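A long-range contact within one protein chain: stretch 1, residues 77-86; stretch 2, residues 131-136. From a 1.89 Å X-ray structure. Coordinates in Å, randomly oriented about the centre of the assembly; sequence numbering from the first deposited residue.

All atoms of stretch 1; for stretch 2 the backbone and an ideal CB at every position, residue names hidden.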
# COMPACT_ATOMS: atom_id res chain seq x y z
N GLN A 77 12.87 1.43 4.38
CA GLN A 77 11.86 1.35 3.32
C GLN A 77 10.47 1.66 3.87
O GLN A 77 9.69 2.36 3.22
CB GLN A 77 11.89 -0.03 2.67
CG GLN A 77 10.96 -0.16 1.46
CD GLN A 77 11.34 0.77 0.32
OE1 GLN A 77 12.52 1.11 0.16
NE2 GLN A 77 10.35 1.18 -0.47
N ALA A 78 10.15 1.16 5.06
CA ALA A 78 8.85 1.43 5.65
C ALA A 78 8.68 2.92 5.95
O ALA A 78 7.55 3.42 5.91
CB ALA A 78 8.66 0.61 6.92
N GLU A 79 9.77 3.61 6.26
CA GLU A 79 9.71 5.04 6.56
C GLU A 79 9.19 5.85 5.39
O GLU A 79 8.69 6.97 5.59
CB GLU A 79 11.10 5.57 6.95
CG GLU A 79 11.55 5.18 8.35
CD GLU A 79 13.03 5.46 8.59
OE1 GLU A 79 13.59 6.34 7.89
OE2 GLU A 79 13.63 4.81 9.47
N ILE A 80 9.30 5.34 4.16
CA ILE A 80 8.88 6.11 3.00
C ILE A 80 7.37 6.34 3.05
O ILE A 80 6.91 7.49 3.11
CB ILE A 80 9.29 5.40 1.70
CG1 ILE A 80 10.82 5.30 1.63
CG2 ILE A 80 8.76 6.16 0.48
CD1 ILE A 80 11.32 4.46 0.49
N ILE A 81 6.59 5.27 3.04
CA ILE A 81 5.14 5.43 3.10
C ILE A 81 4.73 6.03 4.43
O ILE A 81 3.89 6.93 4.49
CB ILE A 81 4.44 4.09 2.83
CG1 ILE A 81 4.62 3.70 1.36
CG2 ILE A 81 2.95 4.17 3.17
CD1 ILE A 81 4.12 2.30 1.02
N PHE A 82 5.33 5.57 5.53
CA PHE A 82 4.98 6.11 6.84
C PHE A 82 5.17 7.62 6.87
O PHE A 82 4.29 8.35 7.35
CB PHE A 82 5.82 5.46 7.94
CG PHE A 82 5.44 5.92 9.32
CD1 PHE A 82 6.13 6.95 9.94
CD2 PHE A 82 4.36 5.36 9.98
CE1 PHE A 82 5.77 7.39 11.20
CE2 PHE A 82 4.00 5.79 11.24
CZ PHE A 82 4.71 6.81 11.85
N GLY A 83 6.30 8.11 6.37
CA GLY A 83 6.56 9.54 6.40
C GLY A 83 5.57 10.33 5.57
O GLY A 83 5.19 11.45 5.92
N ARG A 84 5.14 9.76 4.44
CA ARG A 84 4.16 10.44 3.61
C ARG A 84 2.79 10.46 4.28
O ARG A 84 2.06 11.45 4.17
CB ARG A 84 4.08 9.77 2.25
CG ARG A 84 5.37 9.87 1.49
CD ARG A 84 5.26 9.24 0.15
NE ARG A 84 6.56 9.16 -0.50
CZ ARG A 84 6.72 9.10 -1.82
NH1 ARG A 84 5.66 9.13 -2.61
NH2 ARG A 84 7.94 9.03 -2.33
N VAL A 85 2.43 9.38 4.97
CA VAL A 85 1.18 9.39 5.72
C VAL A 85 1.22 10.47 6.79
O VAL A 85 0.25 11.20 7.00
CB VAL A 85 0.90 8.00 6.32
CG1 VAL A 85 -0.34 8.02 7.19
CG2 VAL A 85 0.73 6.96 5.20
N VAL A 86 2.35 10.59 7.49
CA VAL A 86 2.50 11.60 8.53
C VAL A 86 2.21 12.99 7.97
O VAL A 86 1.35 13.72 8.48
CB VAL A 86 3.90 11.54 9.16
CG1 VAL A 86 4.12 12.73 10.10
CG2 VAL A 86 4.08 10.24 9.92
N UNK A 131 -4.82 4.41 14.62
CA UNK A 131 -3.39 4.15 14.81
C UNK A 131 -2.79 3.58 13.54
O UNK A 131 -3.36 2.68 12.92
CB UNK A 131 -3.16 3.19 15.98
N UNK A 132 -1.62 4.09 13.16
CA UNK A 132 -0.89 3.62 11.99
C UNK A 132 0.58 3.47 12.36
O UNK A 132 1.18 4.41 12.89
CB UNK A 132 -1.06 4.58 10.81
N UNK A 133 1.14 2.30 12.08
CA UNK A 133 2.52 2.01 12.44
C UNK A 133 3.30 1.54 11.23
O UNK A 133 2.76 0.89 10.33
CB UNK A 133 2.58 0.96 13.55
N UNK A 134 4.59 1.86 11.23
CA UNK A 134 5.52 1.27 10.29
C UNK A 134 6.20 0.06 10.91
O UNK A 134 6.53 0.05 12.09
CB UNK A 134 6.56 2.30 9.84
N UNK A 135 6.38 -0.98 10.09
CA UNK A 135 6.97 -2.23 10.53
C UNK A 135 7.96 -2.72 9.49
O UNK A 135 7.87 -2.37 8.30
CB UNK A 135 5.89 -3.28 10.79
N UNK A 136 8.90 -3.54 9.95
CA UNK A 136 10.00 -4.05 9.13
C UNK A 136 9.99 -5.57 9.14
O UNK A 136 9.89 -6.19 10.21
CB UNK A 136 11.35 -3.52 9.63

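Stretch 2 is an extended strand running nearly antiparallel to the helix of stretch 1, at 168° between their N-to-C directions and 7.6 Å at closest approach. Side chains alternate along a strand, so every second position can be expected to look at the helix.

At position 131 no helix atom lies within 5.5 Å of the ideal CB. Polar or charged residues are as acceptable as any. The deposited residue is E131, whose OE2 forms a salt bridge within the strand.

At position 132 the CA-to-CB bond points toward the helix. The ideal CB is 5.0 Å from V85 CG1 and 5.2 Å from F82 CE2, leaving room for a sizeable side chain before contact is made. The surroundings are hydrocarbon, with no side-chain donor or acceptor to satisfy a polar group, so leucine, isoleucine, methionine or phenylalanine would all be reasonable. The residue is F132. With chi1 in t, its ring reaches the helix, bringing CE2 to 3.7 Å from V85 CG2 and CD2 to 3.9 Å from F82 CD2. F132 has the largest area covered by the helix of any residue in the strand.

Position 133 points away, and its ideal CB has nothing of the helix within 5.5 Å. A long polar chain fits as well as many others. It is R133, whose NE donates to E131 OE2 at 3.2 Å, a salt bridge between residues two apart on the same side of the strand.

Position 134 turns back toward the helix, but here the space is short. The ideal CB would lie 3.8 Å from F82 CB and 4.0 Å from A78 CB; its backbone angles, -94/140, are ordinary for a strand and do not demand glycine. Alanine could be considered, whereas a longer side chain would have to find a way past these two neighbours. The residue is G134. Its CA lies 5.7 Å from the CA of A78, the nearest pairing in the register, and the F82 ring comes close to the backbone, with CD2 3.7 Å from G134 N.

Position 135 points away, so the helix leaves its side chain free; a long or polar residue is suitable. K135 occupies it, meeting the helix through its backbone: its O is 3.4 Å from A78 CB, a close approach that the small alanine permits.

Position 136 points sideways with no helix atom near its ideal CB, and many residues would serve. It is S136, whose OG hydrogen-bonds to a residue just outside the stretches.

Stretch 2, residues 131-136: EFRGKS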
# COMPACT_ATOMS: atom_id res chain seq x y z
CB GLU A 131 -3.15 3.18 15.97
CG GLU A 131 -1.69 2.90 16.23
CD GLU A 131 -1.47 2.14 17.52
OE1 GLU A 131 -2.46 1.82 18.20
OE2 GLU A 131 -0.29 1.87 17.84
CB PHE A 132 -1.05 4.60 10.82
CG PHE A 132 -0.42 4.14 9.53
CD1 PHE A 132 -0.91 3.04 8.85
CD2 PHE A 132 0.65 4.83 8.99
CE1 PHE A 132 -0.34 2.62 7.66
CE2 PHE A 132 1.23 4.42 7.79
CZ PHE A 132 0.73 3.32 7.13
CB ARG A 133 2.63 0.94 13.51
CG ARG A 133 2.21 1.39 14.89
CD ARG A 133 3.25 0.96 15.91
NE ARG A 133 2.64 0.70 17.21
CZ ARG A 133 3.34 0.49 18.32
NH1 ARG A 133 2.70 0.27 19.46
NH2 ARG A 133 4.66 0.52 18.29
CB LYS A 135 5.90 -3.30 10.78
CG LYS A 135 4.97 -3.01 11.95
CD LYS A 135 5.73 -3.01 13.26
CE LYS A 135 4.80 -2.84 14.44
NZ LYS A 135 5.57 -2.77 15.72
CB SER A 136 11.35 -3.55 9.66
OG SER A 136 12.41 -4.36 9.18
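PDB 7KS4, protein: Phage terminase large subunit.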